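Local coordinates for ABC transporter binding protein AcbH (Actinoplanes, PDB 3OO8) that serves as the extracellular solute receptor of an ABC transporter, binding beta-D-galactopyranose with exclusive preference, at residues A[91-96]-A[375-380]; A[192-197]-A[208-213]. The protein carries 2 engineered substitutions. All blocks are in the same frame, centred on the assembly; numbering follows the deposited sequence.

Contact 1. Residues A[91-96]-A[375-380]; sequences GYRLQF and TVPDMA
The galactose-binding site of this class 2 solute-binding fold is bordered here by two helix starts, where Tyr92 and Arg93 meet Thr375, Val376 and Pro377. Arg93 is itself a sugar-binding residue, although no galactose occupies this model. The backbones come close at Tyr92 and Thr375, with CA atoms 5.5 Å apart, and Tyr92 CB lies 3.8 Å from Thr375 O. With CG anti to the backbone N (chi1 -172°), the tyrosine ring extends alongside Val376 and turns one face to its CG1. That methyl stands over the face, offset toward the rim, in a CH-pi contact; its modelled approach is doubtfully short and says nothing about tightness. Arg93 offers one face of its guanidinium to the proline, Pro377 CG lying 4.5 Å from Arg93 NE. Around the pair, Phe414 touches the Tyr92 side chain and Ile413 touches Val376, while a backbone hydrogen bond links Tyr92 to Arg373, another galactose-binding residue. No hydrogen bond joins the two segments directly, and the proline lies loosely over the guanidinium. The guanidinium N-H groups lie in its plane and are not used by this face contact, which is compatible with Arg93 binding galactose.

Contact 2. Residues A[192-197]-A[208-213]; sequences GTFDIL and IKLMKH
Phe194 and Leu210 meet because both side chains leave their helices with CG anti to the backbone N, at chi1 179° for Phe194 and -177° for Leu210. The motif is helix-against-helix packing between neighbours in sequence: helix 191-201 and helix 204-212 follow each other after a very short connection, and one aromatic ring spans the distance between them. Leu210 CD2 comes to the edge of that ring, near its plane, 3.7 Å from Phe194 CZ and 3.9 Å from Phe194 CE2. Met211 adds a second, looser touch: its chain is folded so that the methyl end approaches more closely than its root, and CE stands obliquely to the ring, 4.4 Å from Phe194 CE2. All three side chains are buried, and the segments exchange no hydrogen bond, so dispersion and exclusion of water carry the contact. Helix 220-232 continues the apolar surroundings, with Val225 against Phe194 and Val222 against Leu210. Met371, at the start of helix 371-374, touches both Phe194 and Met211, which brings the cluster against the helix that carries two galactose-binding residues. A Schellman motif follows the last turn of helix 204-212, with His213 at positive phi and its N bonded to Leu210 O at 3.0 Å. Asp195 has a weak hydrogen bond from Met371 N to OD2, which also lies near Asp297; that proximity would probably favour protonation of one carboxylate. Its other oxygen, OD1, lies in the plane of the neighbouring Phe194 ring, 3.9 Å from Phe194 CD2 at the ring edge.

Contacts 1 and 2 have centres 12 Å apart and touch through two probable hydrogen bonds, whereas neither contact has one across its own segments. Thr375 OG1 is 2.8 Å from Met211 O, a hydrogen bond to the last turn of helix 204-212, and Gln95 OE1 is 2.9 Å from Lys212 NZ. Lys212 NZ also packs 4.0 Å from Tyr92 CD1; with the Thr375 bond, segment 208-213 thus reaches both halves of contact 1. Their relation to the sugar site differs: contact 1 includes Arg93 itself, whereas in contact 2 the Met211 side chain stands about 9 Å from those of Glu372, engineered here, and Arg373, as part of the site's surroundings.

Contact 1. Residues A[91-96]-A[375-380]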
# COMPACT_ATOMS: atom_id res chain seq x y z
N GLY A 91 -8.06 5.03 1.09
CA GLY A 91 -7.74 5.62 -0.21
C GLY A 91 -8.86 6.46 -0.77
O GLY A 91 -9.74 6.95 -0.03
N TYR A 92 -8.76 6.67 -2.09
CA TYR A 92 -9.68 7.57 -2.77
C TYR A 92 -11.14 7.18 -2.63
O TYR A 92 -11.97 8.02 -2.30
CB TYR A 92 -9.29 7.62 -4.25
CG TYR A 92 -10.04 8.67 -5.03
CD1 TYR A 92 -9.46 9.92 -5.27
CD2 TYR A 92 -11.34 8.44 -5.48
CE1 TYR A 92 -10.12 10.91 -6.00
CE2 TYR A 92 -12.03 9.43 -6.19
CZ TYR A 92 -11.41 10.65 -6.44
OH TYR A 92 -12.10 11.64 -7.14
N ARG A 93 -11.42 5.90 -2.84
CA ARG A 93 -12.82 5.44 -2.82
C ARG A 93 -13.46 5.54 -1.43
O ARG A 93 -14.62 5.97 -1.28
CB ARG A 93 -12.92 4.06 -3.44
CG ARG A 93 -12.68 4.14 -4.94
CD ARG A 93 -13.42 3.07 -5.68
NE ARG A 93 -12.62 1.85 -5.80
CZ ARG A 93 -13.06 0.74 -6.38
NH1 ARG A 93 -12.26 -0.32 -6.47
NH2 ARG A 93 -14.29 0.69 -6.87
N LEU A 94 -12.68 5.22 -0.39
CA LEU A 94 -13.19 5.40 0.98
C LEU A 94 -13.66 6.84 1.12
O LEU A 94 -14.77 7.11 1.61
CB LEU A 94 -12.08 5.17 2.01
CG LEU A 94 -12.42 5.51 3.47
CD1 LEU A 94 -13.50 4.54 3.97
CD2 LEU A 94 -11.17 5.38 4.37
N GLN A 95 -12.80 7.78 0.74
CA GLN A 95 -13.17 9.18 0.90
C GLN A 95 -14.32 9.60 -0.01
O GLN A 95 -15.13 10.44 0.38
CB GLN A 95 -11.95 10.10 0.74
CG GLN A 95 -10.90 9.84 1.85
CD GLN A 95 -9.87 10.91 1.96
OE1 GLN A 95 -9.37 11.41 0.96
NE2 GLN A 95 -9.55 11.30 3.20
N PHE A 96 -14.40 9.01 -1.20
CA PHE A 96 -15.48 9.29 -2.15
C PHE A 96 -16.81 8.83 -1.55
O PHE A 96 -17.78 9.60 -1.53
CB PHE A 96 -15.23 8.57 -3.48
CG PHE A 96 -16.27 8.86 -4.53
CD1 PHE A 96 -16.16 9.99 -5.33
CD2 PHE A 96 -17.34 8.00 -4.72
CE1 PHE A 96 -17.11 10.27 -6.29
CE2 PHE A 96 -18.29 8.27 -5.70
CZ PHE A 96 -18.18 9.41 -6.48
N THR A 375 -5.79 7.12 -6.22
CA THR A 375 -6.51 7.85 -7.27
C THR A 375 -7.64 6.96 -7.77
O THR A 375 -7.84 5.84 -7.26
CB THR A 375 -5.57 8.29 -8.44
OG1 THR A 375 -6.26 9.24 -9.27
CG2 THR A 375 -5.09 7.11 -9.28
N VAL A 376 -8.42 7.45 -8.72
CA VAL A 376 -9.44 6.56 -9.27
C VAL A 376 -8.86 5.54 -10.24
O VAL A 376 -7.84 5.78 -10.89
CB VAL A 376 -10.62 7.30 -9.91
CG1 VAL A 376 -11.11 8.43 -9.01
CG2 VAL A 376 -10.23 7.83 -11.26
N PRO A 377 -9.50 4.37 -10.34
CA PRO A 377 -8.95 3.33 -11.19
C PRO A 377 -8.61 3.75 -12.62
O PRO A 377 -7.56 3.35 -13.14
CB PRO A 377 -10.02 2.25 -11.15
CG PRO A 377 -10.57 2.39 -9.75
CD PRO A 377 -10.61 3.86 -9.49
N ASP A 378 -9.50 4.48 -13.27
CA ASP A 378 -9.30 4.96 -14.63
C ASP A 378 -8.00 5.79 -14.71
O ASP A 378 -7.28 5.71 -15.73
CB ASP A 378 -10.48 5.83 -15.09
CG ASP A 378 -11.68 5.01 -15.59
OD1 ASP A 378 -11.61 3.78 -15.69
OD2 ASP A 378 -12.70 5.67 -15.86
N MET A 379 -7.71 6.57 -13.68
CA MET A 379 -6.51 7.45 -13.69
C MET A 379 -5.25 6.61 -13.50
O MET A 379 -4.28 6.75 -14.24
CB MET A 379 -6.61 8.56 -12.64
CG MET A 379 -5.52 9.66 -12.77
SD MET A 379 -5.56 10.56 -14.35
CE MET A 379 -3.99 10.13 -15.11
N ALA A 380 -5.25 5.72 -12.51
CA ALA A 380 -4.10 4.80 -12.40
C ALA A 380 -3.86 3.96 -13.64
O ALA A 380 -2.70 3.74 -14.02
CB ALA A 380 -4.28 3.90 -11.17

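Contact 2. Residues A[192-197]-A[208-213]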
# COMPACT_ATOMS: atom_id res chain seq x y z
N GLY A 192 4.76 2.16 -8.40
CA GLY A 192 5.39 2.32 -7.08
C GLY A 192 6.61 3.22 -7.12
O GLY A 192 6.94 3.88 -6.14
N THR A 193 7.36 3.18 -8.22
CA THR A 193 8.51 4.06 -8.36
C THR A 193 8.04 5.52 -8.53
O THR A 193 8.63 6.44 -7.94
CB THR A 193 9.43 3.61 -9.51
OG1 THR A 193 10.08 2.40 -9.10
CG2 THR A 193 10.47 4.67 -9.77
N PHE A 194 6.99 5.74 -9.32
CA PHE A 194 6.44 7.09 -9.43
C PHE A 194 6.05 7.60 -8.05
O PHE A 194 6.45 8.71 -7.63
CB PHE A 194 5.22 7.19 -10.36
CG PHE A 194 4.67 8.58 -10.41
CD1 PHE A 194 5.15 9.51 -11.35
CD2 PHE A 194 3.74 9.02 -9.46
CE1 PHE A 194 4.69 10.80 -11.36
CE2 PHE A 194 3.30 10.34 -9.45
CZ PHE A 194 3.77 11.22 -10.41
N ASP A 195 5.29 6.78 -7.32
CA ASP A 195 4.83 7.18 -6.00
C ASP A 195 5.95 7.57 -5.06
O ASP A 195 5.88 8.59 -4.38
CB ASP A 195 4.05 6.06 -5.34
CG ASP A 195 2.74 5.74 -6.03
OD1 ASP A 195 2.23 6.49 -6.89
OD2 ASP A 195 2.22 4.64 -5.63
N ILE A 196 6.98 6.74 -4.97
CA ILE A 196 8.02 6.99 -3.98
C ILE A 196 8.88 8.22 -4.35
O ILE A 196 9.27 8.99 -3.46
CB ILE A 196 8.87 5.72 -3.68
CG1 ILE A 196 9.62 5.82 -2.34
CG2 ILE A 196 9.86 5.35 -4.82
CD1 ILE A 196 8.76 6.20 -1.12
N LEU A 197 9.20 8.38 -5.64
CA LEU A 197 9.91 9.58 -6.10
C LEU A 197 9.09 10.83 -5.75
O LEU A 197 9.65 11.81 -5.25
CB LEU A 197 10.17 9.53 -7.59
CG LEU A 197 11.19 8.46 -7.97
CD1 LEU A 197 11.30 8.48 -9.47
CD2 LEU A 197 12.58 8.78 -7.38
N ILE A 208 -0.96 13.43 -2.69
CA ILE A 208 -2.40 13.22 -2.60
C ILE A 208 -3.18 14.24 -3.45
O ILE A 208 -4.16 13.88 -4.11
CB ILE A 208 -2.92 13.17 -1.11
CG1 ILE A 208 -2.18 12.08 -0.33
CG2 ILE A 208 -4.40 12.85 -1.08
CD1 ILE A 208 -2.26 10.67 -0.99
N LYS A 209 -2.73 15.50 -3.47
CA LYS A 209 -3.36 16.52 -4.32
C LYS A 209 -3.30 16.10 -5.78
O LYS A 209 -4.30 16.21 -6.51
CB LYS A 209 -2.69 17.88 -4.14
CG LYS A 209 -3.09 18.64 -2.88
CD LYS A 209 -2.30 19.94 -2.83
CE LYS A 209 -2.75 20.82 -1.69
NZ LYS A 209 -1.88 22.03 -1.66
N LEU A 210 -2.14 15.57 -6.19
CA LEU A 210 -1.99 15.11 -7.56
C LEU A 210 -2.95 13.95 -7.83
O LEU A 210 -3.61 13.90 -8.87
CB LEU A 210 -0.54 14.69 -7.85
CG LEU A 210 -0.24 14.24 -9.29
CD1 LEU A 210 -0.44 15.37 -10.30
CD2 LEU A 210 1.16 13.64 -9.43
N MET A 211 -3.02 13.01 -6.88
CA MET A 211 -3.96 11.89 -7.00
C MET A 211 -5.39 12.34 -7.14
O MET A 211 -6.13 11.70 -7.87
CB MET A 211 -3.84 10.95 -5.80
CG MET A 211 -2.49 10.21 -5.81
SD MET A 211 -1.91 9.23 -7.19
CE MET A 211 -0.95 10.38 -8.15
N LYS A 212 -5.76 13.38 -6.41
CA LYS A 212 -7.14 13.90 -6.44
C LYS A 212 -7.37 14.90 -7.60
O LYS A 212 -8.50 15.35 -7.82
CB LYS A 212 -7.49 14.50 -5.10
CG LYS A 212 -7.60 13.45 -3.96
CD LYS A 212 -7.92 14.09 -2.65
CE LYS A 212 -8.09 13.06 -1.54
NZ LYS A 212 -9.15 12.03 -1.83
N HIS A 213 -6.32 15.13 -8.39
CA HIS A 213 -6.31 16.14 -9.46
C HIS A 213 -6.56 17.58 -8.95
O HIS A 213 -7.14 18.42 -9.67
CB HIS A 213 -7.26 15.77 -10.60
CG HIS A 213 -7.02 16.53 -11.86
ND1 HIS A 213 -5.78 16.60 -12.47
CD2 HIS A 213 -7.86 17.25 -12.63
CE1 HIS A 213 -5.87 17.35 -13.56
NE2 HIS A 213 -7.12 17.75 -13.68